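Local coordinates for protein carboxylesterase YbfK (Bacillus subtilis, PDB 4CCY) that hydrolyses carboxylic esters to an alcohol and a carboxylate, as a carboxylesterase of the alpha/beta hydrolase superfamily, at residues 21-35 with 43-55. Sequence-based numbering, arbitrary orientation.
Sequences YDQSLSLWPIESEAF and KTHIIASGPKDAP
Glu33 and Phe35 pair antiparallel with Ala48 and Ile46 through four backbone N-H...O bonds, the shortest Ile46 N to Phe35 O at 2.8 Å and the longest Phe35 N to Ile46 O at 3.0 Å, with Ala34 and Ile47 as the non-hydrogen-bonded pair between them. Two residues past the Glu33-Ala48 pair, a water takes the N-H of Gly50 and donates to Glu31 O. On one face of this ladder the Phe35 ring lies over Ile46, whose CB sits 4.2 Å from the Phe35 ring centroid in a CH-pi contact, while Ala48 CB meets the ring edge at Phe35 CE1. Phe35 reaches this place because its CG stands between the backbone N and carbonyl carbon (chi1 57°). Farther along the same face, the extended Glu33 and Lys52 approach from opposite directions: Lys52 NZ meets the syn side of Glu33 OE2 at 3.1 Å, and Arg82 holds OE1, so the carboxylate has a cation at each oxygen. The other face carries Ile47, which points its two branches to different partners. Ile47 CD1 meets Leu25 CD2 tip to tip at 3.7 Å; Ile47 CG2 comes obliquely against the indole, 3.7 Å from Trp28 CZ2, and also touches Ser32 OG. At the indole edge, Trp28 NE1 gives a weak but fairly straight hydrogen bond (3.4 Å, 165°) to Ser49 OG. Ile30 CD1 packs on Ser49 CB nearby. Strand 82-86 flanks 42-49, and helix 71-80 touches Trp28 and Ile30. The contact pairs the two strands of the beta hairpin 33-37/42-49 at the antiparallel end of the mixed sheet of an alpha/beta hydrolase, with the chain after helix 12-24 folded over one face.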
# COMPACT_ATOMS: atom_id res chain seq x y z
N TYR A 21 -4.44 -12.28 11.55
CA TYR A 21 -4.97 -11.77 10.27
C TYR A 21 -6.47 -12.09 10.13
O TYR A 21 -7.26 -11.22 9.80
CB TYR A 21 -4.19 -12.40 9.10
CG TYR A 21 -4.27 -11.70 7.74
CD1 TYR A 21 -5.40 -10.94 7.37
CD2 TYR A 21 -3.24 -11.83 6.82
CE1 TYR A 21 -5.46 -10.31 6.13
CE2 TYR A 21 -3.30 -11.21 5.58
CZ TYR A 21 -4.42 -10.45 5.24
OH TYR A 21 -4.49 -9.85 4.01
N ASP A 22 -6.84 -13.35 10.37
CA ASP A 22 -8.26 -13.72 10.32
C ASP A 22 -9.10 -12.94 11.33
O ASP A 22 -10.22 -12.53 11.01
CB ASP A 22 -8.44 -15.23 10.49
CG ASP A 22 -7.89 -16.02 9.31
OD1 ASP A 22 -7.70 -15.42 8.21
OD2 ASP A 22 -7.65 -17.23 9.46
N GLN A 23 -8.56 -12.70 12.52
CA GLN A 23 -9.22 -11.83 13.51
C GLN A 23 -9.46 -10.46 12.91
O GLN A 23 -10.56 -9.94 12.99
CB GLN A 23 -8.37 -11.60 14.75
CG GLN A 23 -7.62 -12.79 15.29
CD GLN A 23 -8.50 -13.66 16.13
OE1 GLN A 23 -9.46 -14.22 15.63
NE2 GLN A 23 -8.19 -13.76 17.41
N SER A 24 -8.40 -9.88 12.34
CA SER A 24 -8.46 -8.51 11.83
C SER A 24 -9.55 -8.38 10.79
O SER A 24 -10.19 -7.33 10.69
CB SER A 24 -7.11 -8.08 11.25
OG SER A 24 -6.16 -7.88 12.27
N LEU A 25 -9.78 -9.46 10.05
CA LEU A 25 -10.75 -9.47 8.96
C LEU A 25 -12.22 -9.47 9.40
O LEU A 25 -13.11 -9.23 8.58
CB LEU A 25 -10.43 -10.59 7.96
CG LEU A 25 -9.21 -10.36 7.02
CD1 LEU A 25 -8.87 -11.60 6.20
CD2 LEU A 25 -9.46 -9.17 6.10
N SER A 26 -12.47 -9.70 10.69
CA SER A 26 -13.81 -9.50 11.25
C SER A 26 -14.24 -8.03 11.13
O SER A 26 -15.43 -7.73 11.23
CB SER A 26 -13.86 -9.95 12.71
OG SER A 26 -13.01 -9.13 13.51
N LEU A 27 -13.29 -7.13 10.92
CA LEU A 27 -13.59 -5.71 10.76
C LEU A 27 -14.10 -5.39 9.36
O LEU A 27 -14.59 -4.29 9.13
CB LEU A 27 -12.38 -4.84 11.11
CG LEU A 27 -11.82 -4.93 12.54
CD1 LEU A 27 -10.53 -4.14 12.68
CD2 LEU A 27 -12.85 -4.51 13.60
N TRP A 28 -13.99 -6.33 8.43
CA TRP A 28 -14.48 -6.13 7.07
C TRP A 28 -15.97 -5.92 7.11
O TRP A 28 -16.70 -6.80 7.53
CB TRP A 28 -14.11 -7.32 6.20
CG TRP A 28 -13.73 -6.97 4.78
CD1 TRP A 28 -14.51 -7.13 3.63
CD2 TRP A 28 -12.46 -6.41 4.31
NE1 TRP A 28 -13.83 -6.71 2.52
CE2 TRP A 28 -12.59 -6.27 2.85
CE3 TRP A 28 -11.27 -6.03 4.92
CZ2 TRP A 28 -11.56 -5.77 2.06
CZ3 TRP A 28 -10.24 -5.52 4.13
CH2 TRP A 28 -10.38 -5.39 2.73
N PRO A 29 -16.45 -4.73 6.70
CA PRO A 29 -17.83 -4.31 6.88
C PRO A 29 -18.81 -4.86 5.83
O PRO A 29 -20.02 -4.67 5.96
CB PRO A 29 -17.74 -2.80 6.75
CG PRO A 29 -16.69 -2.61 5.70
CD PRO A 29 -15.66 -3.69 6.00
N ILE A 30 -18.29 -5.51 4.79
CA ILE A 30 -19.12 -6.04 3.70
C ILE A 30 -18.68 -7.46 3.34
O ILE A 30 -17.64 -7.93 3.80
CB ILE A 30 -19.08 -5.12 2.45
CG1 ILE A 30 -17.66 -5.06 1.86
CG2 ILE A 30 -19.63 -3.72 2.78
CD1 ILE A 30 -17.50 -4.14 0.66
N GLU A 31 -19.48 -8.13 2.51
CA GLU A 31 -19.15 -9.46 1.99
C GLU A 31 -17.98 -9.36 1.02
O GLU A 31 -17.81 -8.34 0.36
CB GLU A 31 -20.35 -10.08 1.26
CG GLU A 31 -21.60 -10.23 2.12
CD GLU A 31 -21.39 -11.13 3.33
OE1 GLU A 31 -20.72 -12.18 3.19
OE2 GLU A 31 -21.90 -10.79 4.43
N SER A 32 -17.19 -10.42 0.93
CA SER A 32 -16.04 -10.42 0.04
C SER A 32 -15.60 -11.84 -0.27
O SER A 32 -15.99 -12.78 0.41
CB SER A 32 -14.87 -9.66 0.66
OG SER A 32 -14.44 -10.32 1.83
N GLU A 33 -14.79 -11.97 -1.31
CA GLU A 33 -14.28 -13.26 -1.74
C GLU A 33 -12.77 -13.24 -1.59
O GLU A 33 -12.12 -12.38 -2.17
CB GLU A 33 -14.65 -13.52 -3.20
CG GLU A 33 -16.12 -13.73 -3.48
CD GLU A 33 -16.47 -13.72 -4.97
OE1 GLU A 33 -15.68 -13.17 -5.78
OE2 GLU A 33 -17.55 -14.25 -5.34
N ALA A 34 -12.22 -14.16 -0.82
CA ALA A 34 -10.76 -14.27 -0.70
C ALA A 34 -10.30 -15.42 -1.59
O ALA A 34 -10.93 -16.46 -1.61
CB ALA A 34 -10.36 -14.49 0.75
N PHE A 35 -9.21 -15.22 -2.33
CA PHE A 35 -8.64 -16.29 -3.19
C PHE A 35 -7.20 -15.95 -3.60
O PHE A 35 -6.71 -14.88 -3.28
CB PHE A 35 -9.51 -16.53 -4.44
CG PHE A 35 -9.73 -15.29 -5.29
CD1 PHE A 35 -10.68 -14.33 -4.93
CD2 PHE A 35 -8.99 -15.09 -6.44
CE1 PHE A 35 -10.88 -13.19 -5.70
CE2 PHE A 35 -9.18 -13.94 -7.22
CZ PHE A 35 -10.13 -12.99 -6.85
N LYS A 43 1.90 -17.34 -5.52
CA LYS A 43 0.46 -17.23 -5.28
C LYS A 43 0.17 -15.97 -4.47
O LYS A 43 0.66 -15.81 -3.35
CB LYS A 43 -0.04 -18.47 -4.53
CG LYS A 43 -0.58 -19.58 -5.42
CD LYS A 43 -0.98 -20.83 -4.62
CE LYS A 43 -2.01 -20.55 -3.52
NZ LYS A 43 -2.43 -21.75 -2.73
N THR A 44 -0.63 -15.07 -5.05
CA THR A 44 -0.87 -13.74 -4.48
C THR A 44 -2.30 -13.70 -3.97
O THR A 44 -3.23 -14.01 -4.73
CB THR A 44 -0.64 -12.65 -5.55
OG1 THR A 44 0.74 -12.64 -5.92
CG2 THR A 44 -1.04 -11.25 -5.04
N HIS A 45 -2.46 -13.31 -2.71
CA HIS A 45 -3.77 -13.29 -2.06
C HIS A 45 -4.55 -12.06 -2.43
O HIS A 45 -4.00 -10.95 -2.45
CB HIS A 45 -3.63 -13.40 -0.54
CG HIS A 45 -4.93 -13.68 0.18
ND1 HIS A 45 -5.69 -12.71 0.73
CD2 HIS A 45 -5.59 -14.88 0.46
CE1 HIS A 45 -6.77 -13.25 1.32
NE2 HIS A 45 -6.71 -14.58 1.16
N ILE A 46 -5.83 -12.27 -2.77
CA ILE A 46 -6.76 -11.19 -3.13
C ILE A 46 -8.01 -11.23 -2.24
O ILE A 46 -8.57 -12.30 -2.03
CB ILE A 46 -7.25 -11.33 -4.60
CG1 ILE A 46 -6.11 -11.67 -5.57
CG2 ILE A 46 -8.10 -10.13 -5.02
CD1 ILE A 46 -5.12 -10.56 -5.86
N ILE A 47 -8.44 -10.07 -1.75
CA ILE A 47 -9.77 -9.94 -1.19
C ILE A 47 -10.60 -9.05 -2.12
O ILE A 47 -10.28 -7.88 -2.27
CB ILE A 47 -9.77 -9.38 0.24
CG1 ILE A 47 -8.93 -10.28 1.16
CG2 ILE A 47 -11.19 -9.25 0.76
CD1 ILE A 47 -8.71 -9.75 2.56
N ALA A 48 -11.64 -9.61 -2.73
CA ALA A 48 -12.46 -8.91 -3.73
C ALA A 48 -13.86 -8.57 -3.21
O ALA A 48 -14.54 -9.41 -2.62
CB ALA A 48 -12.56 -9.73 -5.01
N SER A 49 -14.29 -7.33 -3.44
CA SER A 49 -15.61 -6.87 -2.98
C SER A 49 -16.26 -5.97 -4.03
O SER A 49 -15.61 -5.55 -4.98
CB SER A 49 -15.49 -6.13 -1.65
OG SER A 49 -14.49 -6.71 -0.82
N GLY A 50 -17.55 -5.68 -3.86
CA GLY A 50 -18.22 -4.74 -4.74
C GLY A 50 -18.87 -5.40 -5.94
O GLY A 50 -18.66 -6.59 -6.17
N PRO A 51 -19.67 -4.63 -6.71
CA PRO A 51 -20.46 -5.19 -7.81
C PRO A 51 -19.56 -5.71 -8.92
O PRO A 51 -18.60 -5.04 -9.31
CB PRO A 51 -21.29 -3.99 -8.31
CG PRO A 51 -21.13 -2.91 -7.28
CD PRO A 51 -19.81 -3.16 -6.62
N LYS A 52 -19.86 -6.91 -9.41
CA LYS A 52 -18.95 -7.60 -10.33
C LYS A 52 -18.87 -6.96 -11.73
O LYS A 52 -17.92 -7.21 -12.46
CB LYS A 52 -19.29 -9.09 -10.39
CG LYS A 52 -18.89 -9.81 -9.11
CD LYS A 52 -19.24 -11.28 -9.11
CE LYS A 52 -18.64 -11.98 -7.90
NZ LYS A 52 -18.48 -13.44 -8.16
N ASP A 53 -19.84 -6.11 -12.06
CA ASP A 53 -19.83 -5.37 -13.33
C ASP A 53 -19.29 -3.93 -13.22
O ASP A 53 -19.27 -3.20 -14.20
CB ASP A 53 -21.22 -5.42 -14.02
CG ASP A 53 -22.36 -4.88 -13.14
OD1 ASP A 53 -22.09 -4.33 -12.04
OD2 ASP A 53 -23.54 -5.01 -13.55
N ALA A 54 -18.84 -3.53 -12.03
CA ALA A 54 -18.31 -2.17 -11.81
C ALA A 54 -16.84 -2.05 -12.24
O ALA A 54 -16.13 -3.06 -12.28
CB ALA A 54 -18.49 -1.77 -10.35
N PRO A 55 -16.36 -0.81 -12.54
CA PRO A 55 -14.94 -0.65 -12.91
C PRO A 55 -14.00 -1.19 -11.82
O PRO A 55 -14.33 -1.17 -10.63
CB PRO A 55 -14.78 0.86 -13.09
CG PRO A 55 -16.15 1.35 -13.43
CD PRO A 55 -17.11 0.46 -12.69
O HOH W 1 -19.01 -7.02 -1.73